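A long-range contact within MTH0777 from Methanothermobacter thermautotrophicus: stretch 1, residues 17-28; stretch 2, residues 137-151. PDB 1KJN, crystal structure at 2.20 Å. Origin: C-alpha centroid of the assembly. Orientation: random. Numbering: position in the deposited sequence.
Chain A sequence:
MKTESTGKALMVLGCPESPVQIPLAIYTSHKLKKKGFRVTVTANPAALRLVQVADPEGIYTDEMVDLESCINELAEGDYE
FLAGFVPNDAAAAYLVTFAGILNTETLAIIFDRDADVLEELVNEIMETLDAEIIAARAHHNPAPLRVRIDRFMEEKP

Stretch 1 (17-28) ESPVQIPLAIYT
Stretch 2 137-151: RAHHNPAPLRVRIDR

Two loop-to-helix segments, whose touching residues are at least 118 positions apart in sequence, run side by side in the same direction and bury 654 Å² through an apolar seam that ends in a tyrosine-arginine-aspartate cluster. The axes of helices 21-28 and 143-151 approach to 10.9 Å and cross at -16°, nearly parallel. The leading pairs lie closer, with CA-CA distances of 5.3 Å for Ser 18 to His 139 and 5.4 Å for Val 20 to Pro 142; where the helices face each other, CA atoms are 7.1 Å (Leu 24 to Arg 146) and 7.3 Å (Thr 28 to Ile 149) apart.

Stretch 1 enters its helix through a type I turn from Ser 18 to Gln 21 (Pro 19 -61/-12, Val 20 -81/-19). Stretch 2 passes through His 139 (-124/-59), His 140 (-110/-24) and Asn 141 (-97/116, chi1 t), whose OD1 caps the helix, accepting from Ala 143 N at 2.9 Å. A weak hydrogen bond, Val 20 N to His 139 O (3.4 Å, 134°), joins the two loops. His 139 (chi1 t, chi2 -98°) points its CB away, yet its ring comes back so that Pro 19 CD sits over one face, 3.9 Å from the centroid of the His 139 ring, a CH-pi contact.

Val 20 (m) places CG1 3.1 Å from His 139 O and in apolar contact with buried Pro 142 (CB, 4.2 Å). One turn on, Leu 24 (m, t) spreads its methyls over Pro 142, Leu 145 and Ile 149: CD1 meets Leu 145 CD1 (both residues m, t) at 3.5 Å, while CD2 lies 4.0 Å from Pro 142 CB and 4.3 Å from Ile 149 CD1.

Tyr 27 (t, chi2 -97°) reaches toward the second helix, and its OH donates to Asp 150 OD1 at 2.6 Å. Arg 146 (chi1 t, chi2 -92°, chi3 180°, chi4 74°) folds over one ring face, with CG 4.1 Å from the Tyr 27 ring centroid. Its NE forms a salt bridge to Asp 150 OD2 (2.9 Å), so the carboxylate engages both the phenol and the guanidinium.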

ATOM      1  N   GLU A  17      -2.438   9.746  -1.338  1.00 30.91           N
ATOM      2  CA  GLU A  17      -1.243  10.581  -1.319  1.00 29.81           C
ATOM      3  C   GLU A  17      -0.353   9.967  -0.229  1.00 29.23           C
ATOM      4  O   GLU A  17       0.786   9.557  -0.489  1.00 27.26           O
ATOM      5  CB  GLU A  17      -1.569  12.041  -0.961  1.00 35.92           C
ATOM      6  CG  GLU A  17      -2.320  12.856  -2.035  1.00 46.07           C
ATOM      7  CD  GLU A  17      -2.702  14.277  -1.566  1.00 51.33           C
ATOM      8  OE1 GLU A  17      -2.817  14.506  -0.340  1.00 53.43           O
ATOM      9  OE2 GLU A  17      -2.898  15.171  -2.424  1.00 49.74           O
ATOM     10  N   SER A  18      -0.896   9.878   0.983  1.00 19.63           N
ATOM     11  CA  SER A  18      -0.164   9.321   2.112  1.00 23.19           C
ATOM     12  C   SER A  18      -0.024   7.822   1.930  1.00 21.58           C
ATOM     13  O   SER A  18      -1.002   7.120   1.707  1.00 22.34           O
ATOM     14  CB  SER A  18      -0.893   9.584   3.434  1.00 26.88           C
ATOM     15  OG  SER A  18      -1.373  10.913   3.502  1.00 40.28           O
ATOM     16  N   PRO A  19       1.210   7.320   2.002  1.00 18.66           N
ATOM     17  CA  PRO A  19       1.461   5.890   1.849  1.00 18.67           C
ATOM     18  C   PRO A  19       0.785   4.994   2.880  1.00 19.21           C
ATOM     19  O   PRO A  19       0.721   3.775   2.674  1.00 16.83           O
ATOM     20  CB  PRO A  19       2.985   5.789   1.890  1.00 16.41           C
ATOM     21  CG  PRO A  19       3.422   7.077   2.557  1.00 25.06           C
ATOM     22  CD  PRO A  19       2.464   8.091   2.039  1.00 15.61           C
ATOM     23  N   VAL A  20       0.242   5.567   3.959  1.00 15.91           N
ATOM     24  CA  VAL A  20      -0.428   4.716   4.947  1.00 14.56           C
ATOM     25  C   VAL A  20      -1.853   4.335   4.576  1.00 13.95           C
ATOM     26  O   VAL A  20      -2.354   3.315   5.069  1.00 13.84           O
ATOM     27  CB  VAL A  20      -0.514   5.340   6.375  1.00 19.15           C
ATOM     28  CG1 VAL A  20       0.872   5.612   6.946  1.00 17.27           C
ATOM     29  CG2 VAL A  20      -1.412   6.590   6.373  1.00 16.27           C
ATOM     30  N   GLN A  21      -2.475   5.080   3.655  1.00 13.37           N
ATOM     31  CA  GLN A  21      -3.882   4.819   3.335  1.00 12.88           C
ATOM     32  C   GLN A  21      -4.262   3.465   2.779  1.00 10.43           C
ATOM     33  O   GLN A  21      -5.003   2.729   3.422  1.00 12.33           O
ATOM     34  CB  GLN A  21      -4.497   5.924   2.481  1.00 15.07           C
ATOM     35  CG  GLN A  21      -6.018   5.864   2.499  1.00 18.98           C
ATOM     36  CD  GLN A  21      -6.674   6.973   1.686  1.00 28.33           C
ATOM     37  OE1 GLN A  21      -7.858   7.257   1.858  1.00 31.76           O
ATOM     38  NE2 GLN A  21      -5.911   7.595   0.787  1.00 35.28           N
ATOM     39  N   ILE A  22      -3.781   3.128   1.589  1.00 11.49           N
ATOM     40  CA  ILE A  22      -4.121   1.836   0.999  1.00 15.24           C
ATOM     41  C   ILE A  22      -3.801   0.681   1.962  1.00 14.94           C
ATOM     42  O   ILE A  22      -4.678  -0.119   2.266  1.00 15.58           O
ATOM     43  CB  ILE A  22      -3.421   1.625  -0.368  1.00 16.30           C
ATOM     44  CG1 ILE A  22      -3.810   2.772  -1.294  1.00 16.16           C
ATOM     45  CG2 ILE A  22      -3.792   0.270  -0.976  1.00 14.55           C
ATOM     46  CD1 ILE A  22      -5.293   3.037  -1.354  1.00 15.66           C
ATOM     47  N   PRO A  23      -2.574   0.638   2.512  1.00 13.75           N
ATOM     48  CA  PRO A  23      -2.248  -0.459   3.438  1.00 18.75           C
ATOM     49  C   PRO A  23      -3.229  -0.582   4.612  1.00 17.39           C
ATOM     50  O   PRO A  23      -3.702  -1.673   4.912  1.00 16.27           O
ATOM     51  CB  PRO A  23      -0.848  -0.093   3.917  1.00 18.38           C
ATOM     52  CG  PRO A  23      -0.228   0.487   2.659  1.00 20.39           C
ATOM     53  CD  PRO A  23      -1.368   1.430   2.194  1.00 15.54           C
ATOM     54  N   LEU A  24      -3.545   0.538   5.250  1.00 11.82           N
ATOM     55  CA  LEU A  24      -4.481   0.543   6.376  1.00 13.27           C
ATOM     56  C   LEU A  24      -5.918   0.206   5.958  1.00 15.08           C
ATOM     57  O   LEU A  24      -6.684  -0.357   6.737  1.00 16.94           O
ATOM     58  CB  LEU A  24      -4.444   1.891   7.076  1.00 17.46           C
ATOM     59  CG  LEU A  24      -3.225   2.111   7.964  1.00 22.65           C
ATOM     60  CD1 LEU A  24      -3.236   3.548   8.451  1.00 12.50           C
ATOM     61  CD2 LEU A  24      -3.212   1.099   9.132  1.00 13.54           C
ATOM     62  N   ALA A  25      -6.288   0.569   4.739  1.00 15.79           N
ATOM     63  CA  ALA A  25      -7.625   0.267   4.229  1.00 17.62           C
ATOM     64  C   ALA A  25      -7.748  -1.257   4.143  1.00 18.72           C
ATOM     65  O   ALA A  25      -8.726  -1.849   4.606  1.00 12.44           O
ATOM     66  CB  ALA A  25      -7.816   0.896   2.843  1.00 14.44           C
ATOM     67  N   ILE A  26      -6.699  -1.885   3.624  1.00 15.63           N
ATOM     68  CA  ILE A  26      -6.680  -3.327   3.476  1.00 14.34           C
ATOM     69  C   ILE A  26      -6.636  -3.986   4.860  1.00 16.73           C
ATOM     70  O   ILE A  26      -7.270  -5.017   5.070  1.00 11.87           O
ATOM     71  CB  ILE A  26      -5.450  -3.777   2.628  1.00 14.88           C
ATOM     72  CG1 ILE A  26      -5.551  -3.230   1.198  1.00 18.87           C
ATOM     73  CG2 ILE A  26      -5.324  -5.296   2.610  1.00 13.25           C
ATOM     74  CD1 ILE A  26      -4.349  -3.608   0.331  1.00 20.36           C
ATOM     75  N   TYR A  27      -5.871  -3.397   5.785  1.00 20.68           N
ATOM     76  CA  TYR A  27      -5.753  -3.918   7.146  1.00 22.24           C
ATOM     77  C   TYR A  27      -7.115  -3.888   7.858  1.00 23.61           C
ATOM     78  O   TYR A  27      -7.513  -4.856   8.490  1.00 25.46           O
ATOM     79  CB  TYR A  27      -4.740  -3.100   7.958  1.00 25.73           C
ATOM     80  CG  TYR A  27      -4.527  -3.640   9.360  1.00 23.12           C
ATOM     81  CD1 TYR A  27      -5.214  -3.099  10.455  1.00 23.06           C
ATOM     82  CD2 TYR A  27      -3.664  -4.713   9.591  1.00 24.62           C
ATOM     83  CE1 TYR A  27      -5.046  -3.629  11.758  1.00 22.17           C
ATOM     84  CE2 TYR A  27      -3.479  -5.241  10.881  1.00 23.88           C
ATOM     85  CZ  TYR A  27      -4.170  -4.700  11.956  1.00 23.70           C
ATOM     86  OH  TYR A  27      -3.959  -5.196  13.220  1.00 20.02           O
ATOM     87  N   THR A  28      -7.819  -2.768   7.736  1.00 19.35           N
ATOM     88  CA  THR A  28      -9.128  -2.599   8.357  1.00 17.01           C
ATOM     89  C   THR A  28     -10.140  -3.557   7.727  1.00 22.13           C
ATOM     90  O   THR A  28     -10.912  -4.181   8.446  1.00 21.35           O
ATOM     91  CB  THR A  28      -9.616  -1.157   8.209  1.00 20.22           C
ATOM     92  OG1 THR A  28      -8.582  -0.275   8.657  1.00 15.74           O
ATOM     93  CG2 THR A  28     -10.895  -0.903   9.050  1.00 18.59           C
ATOM     94  N   ARG A 137      -1.866  11.849  13.662  1.00 25.14           N
ATOM     95  CA  ARG A 137      -0.914  12.575  12.835  1.00 28.43           C
ATOM     96  C   ARG A 137       0.006  11.520  12.214  1.00 32.68           C
ATOM     97  O   ARG A 137       1.024  11.141  12.796  1.00 33.07           O
ATOM     98  CB  ARG A 137      -0.099  13.553  13.698  1.00 27.52           C
ATOM     99  CG  ARG A 137      -0.903  14.724  14.272  1.00 30.04           C
ATOM    100  CD  ARG A 137      -0.153  15.482  15.391  1.00 32.64           C
ATOM    101  NE  ARG A 137      -0.099  14.709  16.633  1.00 30.97           N
ATOM    102  CZ  ARG A 137       1.017  14.296  17.230  1.00 32.67           C
ATOM    103  NH1 ARG A 137       2.211  14.579  16.713  1.00 29.62           N
ATOM    104  NH2 ARG A 137       0.935  13.558  18.332  1.00 27.56           N
ATOM    105  N   ALA A 138      -0.364  11.022  11.041  1.00 31.15           N
ATOM    106  CA  ALA A 138       0.443  10.001  10.388  1.00 32.34           C
ATOM    107  C   ALA A 138       0.512  10.181   8.883  1.00 34.65           C
ATOM    108  O   ALA A 138      -0.498  10.469   8.229  1.00 37.97           O
ATOM    109  CB  ALA A 138      -0.108   8.594  10.718  1.00 27.87           C
ATOM    110  N   HIS A 139       1.700   9.958   8.336  1.00 29.98           N
ATOM    111  CA  HIS A 139       1.902  10.055   6.904  1.00 30.97           C
ATOM    112  C   HIS A 139       2.478   8.754   6.342  1.00 27.18           C
ATOM    113  O   HIS A 139       1.879   8.142   5.462  1.00 31.99           O
ATOM    114  CB  HIS A 139       2.827  11.210   6.567  1.00 34.25           C
ATOM    115  CG  HIS A 139       3.100  11.344   5.105  1.00 40.07           C
ATOM    116  ND1 HIS A 139       4.239  10.830   4.509  1.00 40.81           N
ATOM    117  CD2 HIS A 139       2.380  11.909   4.107  1.00 33.69           C
ATOM    118  CE1 HIS A 139       4.201  11.075   3.214  1.00 42.51           C
ATOM    119  NE2 HIS A 139       3.081  11.729   2.941  1.00 38.65           N
ATOM    120  N   HIS A 140       3.645   8.345   6.833  1.00 23.72           N
ATOM    121  CA  HIS A 140       4.268   7.119   6.349  1.00 26.21           C
ATOM    122  C   HIS A 140       4.295   5.955   7.330  1.00 20.58           C
ATOM    123  O   HIS A 140       4.358   4.814   6.906  1.00 20.85           O
ATOM    124  CB  HIS A 140       5.666   7.390   5.773  1.00 30.47           C
ATOM    125  CG  HIS A 140       6.463   8.380   6.557  1.00 35.98           C
ATOM    126  ND1 HIS A 140       6.189   9.732   6.544  1.00 40.15           N
ATOM    127  CD2 HIS A 140       7.515   8.220   7.395  1.00 43.64           C
ATOM    128  CE1 HIS A 140       7.033  10.360   7.342  1.00 45.02           C
ATOM    129  NE2 HIS A 140       7.851   9.463   7.871  1.00 47.79           N
ATOM    130  N   ASN A 141       4.220   6.238   8.628  1.00 21.58           N
ATOM    131  CA  ASN A 141       4.215   5.180   9.644  1.00 19.96           C
ATOM    132  C   ASN A 141       2.756   4.909  10.012  1.00 22.72           C
ATOM    133  O   ASN A 141       2.076   5.751  10.595  1.00 25.32           O
ATOM    134  CB  ASN A 141       5.007   5.604  10.891  1.00 21.73           C
ATOM    135  CG  ASN A 141       5.090   4.497  11.956  1.00 20.15           C
ATOM    136  OD1 ASN A 141       4.430   3.465  11.859  1.00 19.74           O
ATOM    137  ND2 ASN A 141       5.942   4.707  12.961  1.00 18.60           N
ATOM    138  N   PRO A 142       2.274   3.698   9.725  1.00 23.16           N
ATOM    139  CA  PRO A 142       0.885   3.334  10.027  1.00 21.98           C
ATOM    140  C   PRO A 142       0.603   3.017  11.492  1.00 20.17           C
ATOM    141  O   PRO A 142      -0.548   3.079  11.919  1.00 17.69           O
ATOM    142  CB  PRO A 142       0.691   2.088   9.188  1.00 20.54           C
ATOM    143  CG  PRO A 142       2.026   1.400   9.347  1.00 20.68           C
ATOM    144  CD  PRO A 142       3.020   2.544   9.204  1.00 19.63           C
ATOM    145  N   ALA A 143       1.651   2.703  12.255  1.00 20.42           N
ATOM    146  CA  ALA A 143       1.522   2.304  13.660  1.00 20.08           C
ATOM    147  C   ALA A 143       0.488   2.991  14.540  1.00 17.06           C
ATOM    148  O   ALA A 143      -0.387   2.319  15.056  1.00 23.13           O
ATOM    149  CB  ALA A 143       2.884   2.262  14.347  1.00 18.43           C
ATOM    150  N   PRO A 144       0.501   4.331  14.643  1.00 20.07           N
ATOM    151  CA  PRO A 144      -0.488   5.018  15.497  1.00 21.45           C
ATOM    152  C   PRO A 144      -1.921   4.656  15.133  1.00 25.75           C
ATOM    153  O   PRO A 144      -2.741   4.310  16.001  1.00 27.19           O
ATOM    154  CB  PRO A 144      -0.255   6.502  15.201  1.00 23.04           C
ATOM    155  CG  PRO A 144       1.127   6.556  14.656  1.00 25.63           C
ATOM    156  CD  PRO A 144       1.290   5.300  13.871  1.00 22.13           C
ATOM    157  N   LEU A 145      -2.223   4.759  13.842  1.00 20.23           N
ATOM    158  CA  LEU A 145      -3.551   4.442  13.355  1.00 20.57           C
ATOM    159  C   LEU A 145      -3.856   2.977  13.534  1.00 19.51           C
ATOM    160  O   LEU A 145      -4.956   2.624  13.952  1.00 20.35           O
ATOM    161  CB  LEU A 145      -3.696   4.817  11.875  1.00 17.80           C
ATOM    162  CG  LEU A 145      -3.739   6.326  11.606  1.00 20.80           C
ATOM    163  CD1 LEU A 145      -3.510   6.596  10.143  1.00 22.10           C
ATOM    164  CD2 LEU A 145      -5.089   6.887  12.057  1.00 19.58           C
ATOM    165  N   ARG A 146      -2.887   2.126  13.199  1.00 18.86           N
ATOM    166  CA  ARG A 146      -3.093   0.687  13.290  1.00 21.48           C
ATOM    167  C   ARG A 146      -3.482   0.243  14.695  1.00 24.19           C
ATOM    168  O   ARG A 146      -4.392  -0.563  14.853  1.00 20.77           O
ATOM    169  CB  ARG A 146      -1.847  -0.067  12.801  1.00 22.09           C
ATOM    170  CG  ARG A 146      -1.962  -1.593  12.817  1.00 27.28           C
ATOM    171  CD  ARG A 146      -1.458  -2.190  14.152  1.00 33.32           C
ATOM    172  NE  ARG A 146      -1.571  -3.644  14.187  1.00 41.63           N
ATOM    173  CZ  ARG A 146      -0.781  -4.484  13.516  1.00 50.04           C
ATOM    174  NH1 ARG A 146       0.204  -4.023  12.753  1.00 50.31           N
ATOM    175  NH2 ARG A 146      -1.013  -5.793  13.562  1.00 50.17           N
ATOM    176  N   VAL A 147      -2.772   0.747  15.705  1.00 22.65           N
ATOM    177  CA  VAL A 147      -3.066   0.403  17.096  1.00 25.46           C
ATOM    178  C   VAL A 147      -4.455   0.911  17.484  1.00 22.95           C
ATOM    179  O   VAL A 147      -5.240   0.201  18.115  1.00 18.06           O
ATOM    180  CB  VAL A 147      -2.025   1.007  18.065  1.00 26.49           C
ATOM    181  CG1 VAL A 147      -2.425   0.714  19.490  1.00 33.03           C
ATOM    182  CG2 VAL A 147      -0.661   0.421  17.785  1.00 31.88           C
ATOM    183  N   ARG A 148      -4.753   2.151  17.122  1.00 20.45           N
ATOM    184  CA  ARG A 148      -6.074   2.691  17.430  1.00 26.46           C
ATOM    185  C   ARG A 148      -7.196   1.935  16.702  1.00 26.86           C
ATOM    186  O   ARG A 148      -8.287   1.815  17.235  1.00 20.63           O
ATOM    187  CB  ARG A 148      -6.114   4.191  17.151  1.00 27.19           C
ATOM    188  CG  ARG A 148      -5.300   4.948  18.171  1.00 28.19           C
ATOM    189  CD  ARG A 148      -4.893   6.340  17.722  1.00 32.95           C
ATOM    190  NE  ARG A 148      -3.541   6.596  18.212  1.00 40.38           N
ATOM    191  CZ  ARG A 148      -2.867   7.731  18.066  1.00 43.29           C
ATOM    192  NH1 ARG A 148      -3.412   8.756  17.430  1.00 41.40           N
ATOM    193  NH2 ARG A 148      -1.649   7.844  18.592  1.00 40.36           N
ATOM    194  N   ILE A 149      -6.916   1.389  15.513  1.00 24.70           N
ATOM    195  CA  ILE A 149      -7.918   0.608  14.785  1.00 21.23           C
ATOM    196  C   ILE A 149      -8.089  -0.748  15.480  1.00 23.98           C
ATOM    197  O   ILE A 149      -9.205  -1.256  15.595  1.00 23.82           O
ATOM    198  CB  ILE A 149      -7.530   0.394  13.285  1.00 20.09           C
ATOM    199  CG1 ILE A 149      -7.720   1.701  12.511  1.00 20.23           C
ATOM    200  CG2 ILE A 149      -8.379  -0.716  12.645  1.00  9.26           C
ATOM    201  CD1 ILE A 149      -6.985   1.731  11.195  1.00 29.72           C
ATOM    202  N   ASP A 150      -6.986  -1.349  15.926  1.00 23.10           N
ATOM    203  CA  ASP A 150      -7.072  -2.635  16.634  1.00 23.72           C
ATOM    204  C   ASP A 150      -7.968  -2.508  17.865  1.00 25.71           C
ATOM    205  O   ASP A 150      -8.788  -3.392  18.146  1.00 23.51           O
ATOM    206  CB  ASP A 150      -5.694  -3.095  17.111  1.00 26.74           C
ATOM    207  CG  ASP A 150      -4.904  -3.785  16.029  1.00 31.67           C
ATOM    208  OD1 ASP A 150      -5.521  -4.324  15.074  1.00 31.12           O
ATOM    209  OD2 ASP A 150      -3.672  -3.802  16.142  1.00 27.23           O
ATOM    210  N   ARG A 151      -7.785  -1.409  18.596  1.00 23.32           N
ATOM    211  CA  ARG A 151      -8.548  -1.144  19.814  1.00 30.87           C
ATOM    212  C   ARG A 151     -10.035  -1.006  19.531  1.00 32.73           C
ATOM    213  O   ARG A 151     -10.865  -1.648  20.180  1.00 30.59           O
ATOM    214  CB  ARG A 151      -8.001   0.095  20.531  1.00 35.07           C
ATOM    215  CG  ARG A 151      -6.536  -0.067  20.959  1.00 44.26           C
ATOM    216  CD  ARG A 151      -6.149   0.875  22.103  1.00 49.62           C
ATOM    217  NE  ARG A 151      -4.784   0.651  22.597  1.00 55.67           N
ATOM    218  CZ  ARG A 151      -4.281  -0.525  22.978  1.00 56.19           C
ATOM    219  NH1 ARG A 151      -5.021  -1.625  22.929  1.00 57.22           N
ATOM    220  NH2 ARG A 151      -3.026  -0.601  23.409  1.00 55.29           N
TER